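Local coordinates for protein disulfide isomerase (Salmonella enterica subsp. enterica serovar Typhimurium, PDB 3L9U) that probably forms disulfide bonds in other proteins by passing on its own redox-active disulfide, as a DsbA-like thiol-disulfide oxidoreductase of the thioredoxin fold, at residues A22-I27 with V172-Y177; D50-L55 with L193-A198. All blocks are in the same frame, centred on the assembly; numbering follows the deposited sequence.

Contact 1 (A22-I27 with V172-Y177); sequences ADKTLI and VVNGKY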
# COMPACT_ATOMS: atom_id res chain seq x y z
N ALA A 22 -13.31 3.08 -6.02
CA ALA A 22 -12.19 2.14 -6.10
C ALA A 22 -12.48 0.99 -7.05
O ALA A 22 -11.91 -0.09 -6.90
CB ALA A 22 -11.86 1.62 -4.72
N ASP A 23 -13.36 1.20 -8.02
CA ASP A 23 -13.65 0.10 -8.93
C ASP A 23 -12.41 -0.24 -9.76
O ASP A 23 -11.60 0.64 -10.08
CB ASP A 23 -14.86 0.40 -9.82
CG ASP A 23 -15.34 -0.82 -10.59
OD1 ASP A 23 -15.29 -1.96 -10.06
OD2 ASP A 23 -15.78 -0.64 -11.74
N LYS A 24 -12.28 -1.52 -10.09
CA LYS A 24 -11.16 -2.05 -10.86
C LYS A 24 -9.82 -1.70 -10.25
O LYS A 24 -8.88 -1.28 -10.95
CB LYS A 24 -11.25 -1.61 -12.33
CG LYS A 24 -12.51 -2.07 -13.03
CD LYS A 24 -12.69 -3.58 -12.92
CE LYS A 24 -13.68 -4.08 -13.97
NZ LYS A 24 -14.73 -4.91 -13.36
N THR A 25 -9.73 -1.88 -8.93
CA THR A 25 -8.46 -1.71 -8.23
C THR A 25 -8.13 -2.94 -7.40
O THR A 25 -9.03 -3.66 -6.93
CB THR A 25 -8.46 -0.51 -7.26
OG1 THR A 25 -9.48 -0.69 -6.25
CG2 THR A 25 -8.68 0.80 -8.01
N LEU A 26 -6.83 -3.17 -7.22
CA LEU A 26 -6.32 -4.03 -6.16
C LEU A 26 -5.67 -3.08 -5.17
O LEU A 26 -4.57 -2.57 -5.40
CB LEU A 26 -5.29 -5.03 -6.70
CG LEU A 26 -4.60 -5.89 -5.64
CD1 LEU A 26 -5.62 -6.70 -4.83
CD2 LEU A 26 -3.57 -6.81 -6.29
N ILE A 27 -6.38 -2.78 -4.09
CA ILE A 27 -5.85 -1.93 -3.05
C ILE A 27 -5.07 -2.80 -2.07
O ILE A 27 -5.52 -3.88 -1.69
CB ILE A 27 -6.98 -1.17 -2.31
CG1 ILE A 27 -7.46 -0.00 -3.19
CG2 ILE A 27 -6.49 -0.65 -0.95
CD1 ILE A 27 -8.73 0.71 -2.69
N VAL A 172 -7.69 -5.52 -0.97
CA VAL A 172 -9.11 -5.30 -1.25
C VAL A 172 -9.30 -5.19 -2.74
O VAL A 172 -8.51 -4.55 -3.42
CB VAL A 172 -9.60 -3.99 -0.57
CG1 VAL A 172 -11.09 -3.75 -0.86
CG2 VAL A 172 -9.36 -4.05 0.94
N VAL A 173 -10.34 -5.84 -3.26
CA VAL A 173 -10.62 -5.79 -4.69
C VAL A 173 -11.88 -4.97 -4.96
O VAL A 173 -12.92 -5.19 -4.33
CB VAL A 173 -10.79 -7.19 -5.29
CG1 VAL A 173 -11.03 -7.11 -6.81
CG2 VAL A 173 -9.55 -8.06 -4.99
N ASN A 174 -11.78 -4.01 -5.88
CA ASN A 174 -12.89 -3.12 -6.27
C ASN A 174 -13.47 -2.33 -5.10
O ASN A 174 -14.61 -1.88 -5.14
CB ASN A 174 -14.00 -3.90 -6.98
CG ASN A 174 -13.59 -4.39 -8.35
OD1 ASN A 174 -12.51 -4.06 -8.84
ND2 ASN A 174 -14.44 -5.19 -8.99
N GLY A 175 -12.66 -2.16 -4.05
CA GLY A 175 -13.08 -1.46 -2.85
C GLY A 175 -14.08 -2.23 -2.01
O GLY A 175 -14.50 -1.75 -0.95
N LYS A 176 -14.44 -3.44 -2.45
CA LYS A 176 -15.58 -4.17 -1.88
C LYS A 176 -15.24 -5.50 -1.21
O LYS A 176 -15.90 -5.89 -0.24
CB LYS A 176 -16.65 -4.39 -2.96
CG LYS A 176 -17.31 -3.11 -3.41
CD LYS A 176 -18.25 -3.36 -4.58
CE LYS A 176 -18.95 -2.07 -5.00
NZ LYS A 176 -20.42 -2.28 -5.11
N TYR A 177 -14.23 -6.20 -1.72
CA TYR A 177 -13.95 -7.56 -1.26
C TYR A 177 -12.59 -7.60 -0.60
O TYR A 177 -11.57 -7.33 -1.23
CB TYR A 177 -13.98 -8.55 -2.42
CG TYR A 177 -15.25 -8.48 -3.23
CD1 TYR A 177 -16.41 -9.10 -2.80
CD2 TYR A 177 -15.29 -7.77 -4.42
CE1 TYR A 177 -17.57 -9.02 -3.52
CE2 TYR A 177 -16.45 -7.69 -5.15
CZ TYR A 177 -17.58 -8.32 -4.70
OH TYR A 177 -18.75 -8.24 -5.43
O HOH W 1 -15.43 1.33 -4.98
O HOH W 2 -9.88 -2.22 -4.02
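Ile27 and Val172 form an antiparallel hydrogen-bonded pair in the central sheet of the thioredoxin fold, where strand 25-30 lies between strands 170-173 and 57-62. Both backbone bonds of the pair are 2.8 Å long, Ile27 N to Val172 O and Val172 N to Ile27 O. At the neighbouring pair, Leu26 and Val173 face each other without hydrogen bonds between them, and their side chains reach the other face, toward helix 187-198; Leu26 CD1 meets Val173 CG2 at 4.2 Å. The pairing ends with Asn174 N giving a nearly straight bond to Thr25 O.

Past that point Asn174 carries the contact. Its CG is anti to its carbonyl carbon (chi1 -69°), which lays the side chain alongside Asp23 and Lys24. CB passes Asp23 OD1 at 3.9 Å, and CG comes closer to the same oxygen, with amide and carboxylate planes 70° apart. At the tip, OD1 accepts a weak bond from Lys24 N, bent to 122° at the hydrogen, while ND2 turns to Ala198 O at the end of helix 187-198. Lys24 lies in a type II turn from Ala22 to Thr25, and Lys176 and Tyr177 form a classic beta bulge opposite Val173.

Thr25 OG1 sits between its own backbone N and carbonyl carbon, from where it donates to Ala22 O at 2.6 Å. A water joins this hydroxyl to the second segment: it donates to Thr25 OG1 at 2.7 Å and accepts from Gly175 N at 2.8 Å.

Contact 2 (D50-L55 with L193-A198); sequences DKVADL and LVRELA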
# COMPACT_ATOMS: atom_id res chain seq x y z
N ASP A 50 1.14 -8.04 -11.15
CA ASP A 50 1.45 -8.23 -12.55
C ASP A 50 0.46 -9.13 -13.24
O ASP A 50 0.05 -8.87 -14.32
CB ASP A 50 2.83 -8.79 -12.71
CG ASP A 50 3.91 -7.80 -12.39
OD1 ASP A 50 5.03 -8.23 -12.14
OD2 ASP A 50 3.68 -6.57 -12.42
N LYS A 51 0.11 -10.20 -12.59
CA LYS A 51 -0.82 -11.18 -13.16
C LYS A 51 -2.23 -10.62 -13.37
O LYS A 51 -2.98 -11.14 -14.20
CB LYS A 51 -0.90 -12.44 -12.30
CG LYS A 51 0.32 -13.35 -12.40
CD LYS A 51 0.20 -14.50 -11.42
CE LYS A 51 1.37 -15.45 -11.53
NZ LYS A 51 1.41 -16.12 -12.87
N VAL A 52 -2.61 -9.59 -12.63
CA VAL A 52 -3.96 -9.05 -12.74
C VAL A 52 -4.01 -7.64 -13.33
O VAL A 52 -5.07 -7.01 -13.35
CB VAL A 52 -4.69 -9.07 -11.37
CG1 VAL A 52 -4.71 -10.48 -10.81
CG2 VAL A 52 -4.04 -8.11 -10.39
N ALA A 53 -2.88 -7.16 -13.83
CA ALA A 53 -2.74 -5.77 -14.26
C ALA A 53 -3.61 -5.45 -15.48
O ALA A 53 -3.89 -4.28 -15.75
CB ALA A 53 -1.26 -5.47 -14.56
N ASP A 54 -4.05 -6.49 -16.18
CA ASP A 54 -4.95 -6.31 -17.31
C ASP A 54 -6.38 -6.03 -16.86
O ASP A 54 -7.21 -5.60 -17.66
CB ASP A 54 -4.92 -7.55 -18.22
CG ASP A 54 -5.32 -8.82 -17.50
OD1 ASP A 54 -4.70 -9.16 -16.47
OD2 ASP A 54 -6.26 -9.51 -17.96
N LEU A 55 -6.66 -6.27 -15.58
CA LEU A 55 -8.01 -6.13 -15.04
C LEU A 55 -8.13 -5.03 -13.98
O LEU A 55 -9.10 -4.26 -13.98
CB LEU A 55 -8.49 -7.45 -14.43
CG LEU A 55 -8.95 -8.60 -15.33
CD1 LEU A 55 -9.36 -9.78 -14.46
CD2 LEU A 55 -10.10 -8.16 -16.21
N LEU A 193 -7.97 -15.45 -7.46
CA LEU A 193 -8.93 -14.92 -6.50
C LEU A 193 -9.24 -13.45 -6.82
O LEU A 193 -10.41 -13.04 -6.89
CB LEU A 193 -8.39 -15.06 -5.08
CG LEU A 193 -9.19 -14.38 -3.96
CD1 LEU A 193 -10.66 -14.83 -3.95
CD2 LEU A 193 -8.51 -14.63 -2.62
N VAL A 194 -8.19 -12.66 -7.02
CA VAL A 194 -8.38 -11.27 -7.42
C VAL A 194 -9.19 -11.14 -8.72
O VAL A 194 -10.10 -10.32 -8.81
CB VAL A 194 -7.04 -10.51 -7.54
CG1 VAL A 194 -7.23 -9.13 -8.19
CG2 VAL A 194 -6.37 -10.41 -6.15
N ARG A 195 -8.87 -11.96 -9.72
CA ARG A 195 -9.59 -11.89 -11.00
C ARG A 195 -11.06 -12.25 -10.84
O ARG A 195 -11.93 -11.62 -11.43
CB ARG A 195 -8.93 -12.79 -12.05
CG ARG A 195 -7.47 -12.46 -12.32
CD ARG A 195 -6.86 -13.39 -13.34
NE ARG A 195 -7.39 -13.13 -14.67
CZ ARG A 195 -6.91 -12.20 -15.50
NH1 ARG A 195 -5.88 -11.45 -15.14
NH2 ARG A 195 -7.47 -12.03 -16.69
N GLU A 196 -11.33 -13.26 -10.02
CA GLU A 196 -12.70 -13.67 -9.73
C GLU A 196 -13.48 -12.54 -9.04
O GLU A 196 -14.63 -12.24 -9.40
CB GLU A 196 -12.68 -14.92 -8.85
CG GLU A 196 -14.04 -15.48 -8.47
CD GLU A 196 -13.94 -16.92 -8.00
OE1 GLU A 196 -13.43 -17.76 -8.76
OE2 GLU A 196 -14.38 -17.21 -6.86
N LEU A 197 -12.85 -11.91 -8.06
CA LEU A 197 -13.52 -10.84 -7.32
C LEU A 197 -13.73 -9.61 -8.20
O LEU A 197 -14.74 -8.91 -8.07
CB LEU A 197 -12.69 -10.46 -6.09
CG LEU A 197 -12.58 -11.56 -5.03
CD1 LEU A 197 -11.65 -11.14 -3.90
CD2 LEU A 197 -13.97 -11.93 -4.49
N ALA A 198 -12.78 -9.37 -9.10
CA ALA A 198 -12.77 -8.15 -9.89
C ALA A 198 -13.90 -8.14 -10.91
O ALA A 198 -14.35 -7.07 -11.34
CB ALA A 198 -11.44 -7.99 -10.60
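Arg195 of helix 187-198 grips Asp54 end-on, a bidentate salt bridge that ties this C-terminal helix of the thioredoxin fold to the loop after helix 45-52. NH1 bonds to Asp54 OD1 at 2.9 Å and NH2 to Asp54 OD2 at 3.1 Å, each on a syn lone pair. Carboxylate and guanidinium planes are only 13° apart, and both bonds are nearly straight. The two bonds together fix the rotation of the guanidinium. Asp54 CG lies between its backbone N and carbonyl carbon (chi1 59°), which brings the carboxylate to the guanidinium edge although the bond to CB does not itself aim at the helix; the Arg195 chain bends at chi3 to meet it.

The tightly packed part is apolar and lies deeper. Buried Val52 and Val194 cross at about a right angle with CG1 atoms 3.9 Å apart, and Val52 CG1 also touches Arg195 CG at 3.7 Å, where the two side chains run past each other in opposite directions. Val194 continues inward to Val173 and Ile179 of the sheet.

Toward solvent the contact is looser: exposed Asp54 and Lys51 lie at its margin, and Lys51 NZ has a long, weak ion pair with Asp188. Partly exposed Leu55 lays CD1 over the centre of one guanidinium face, 3.6 Å from Arg195 CZ.

In the fold
Contact 1 is the more buried of the two, a strand pairing in the central sheet held by backbone hydrogen bonds, bridging water and the Asn174 side chain. Contact 2, with centres about 10 Å away, is only partly buried; it joins helix 187-198 to the end of helix 45-52 and the loop that follows, mainly through side chains, apolar inside and a salt bridge outside. The two share no secondary-structure element, yet helix 187-198, one half of contact 2, also touches contact 1. Its last carbonyl, Ala198 O, is 3.0 Å from Lys24 NZ and 3.0 Å from Asn174 ND2, probable hydrogen bonds that tie the helix end to both segments of contact 1, and Val173 CG1 packs 3.7 Å from Ala198 N.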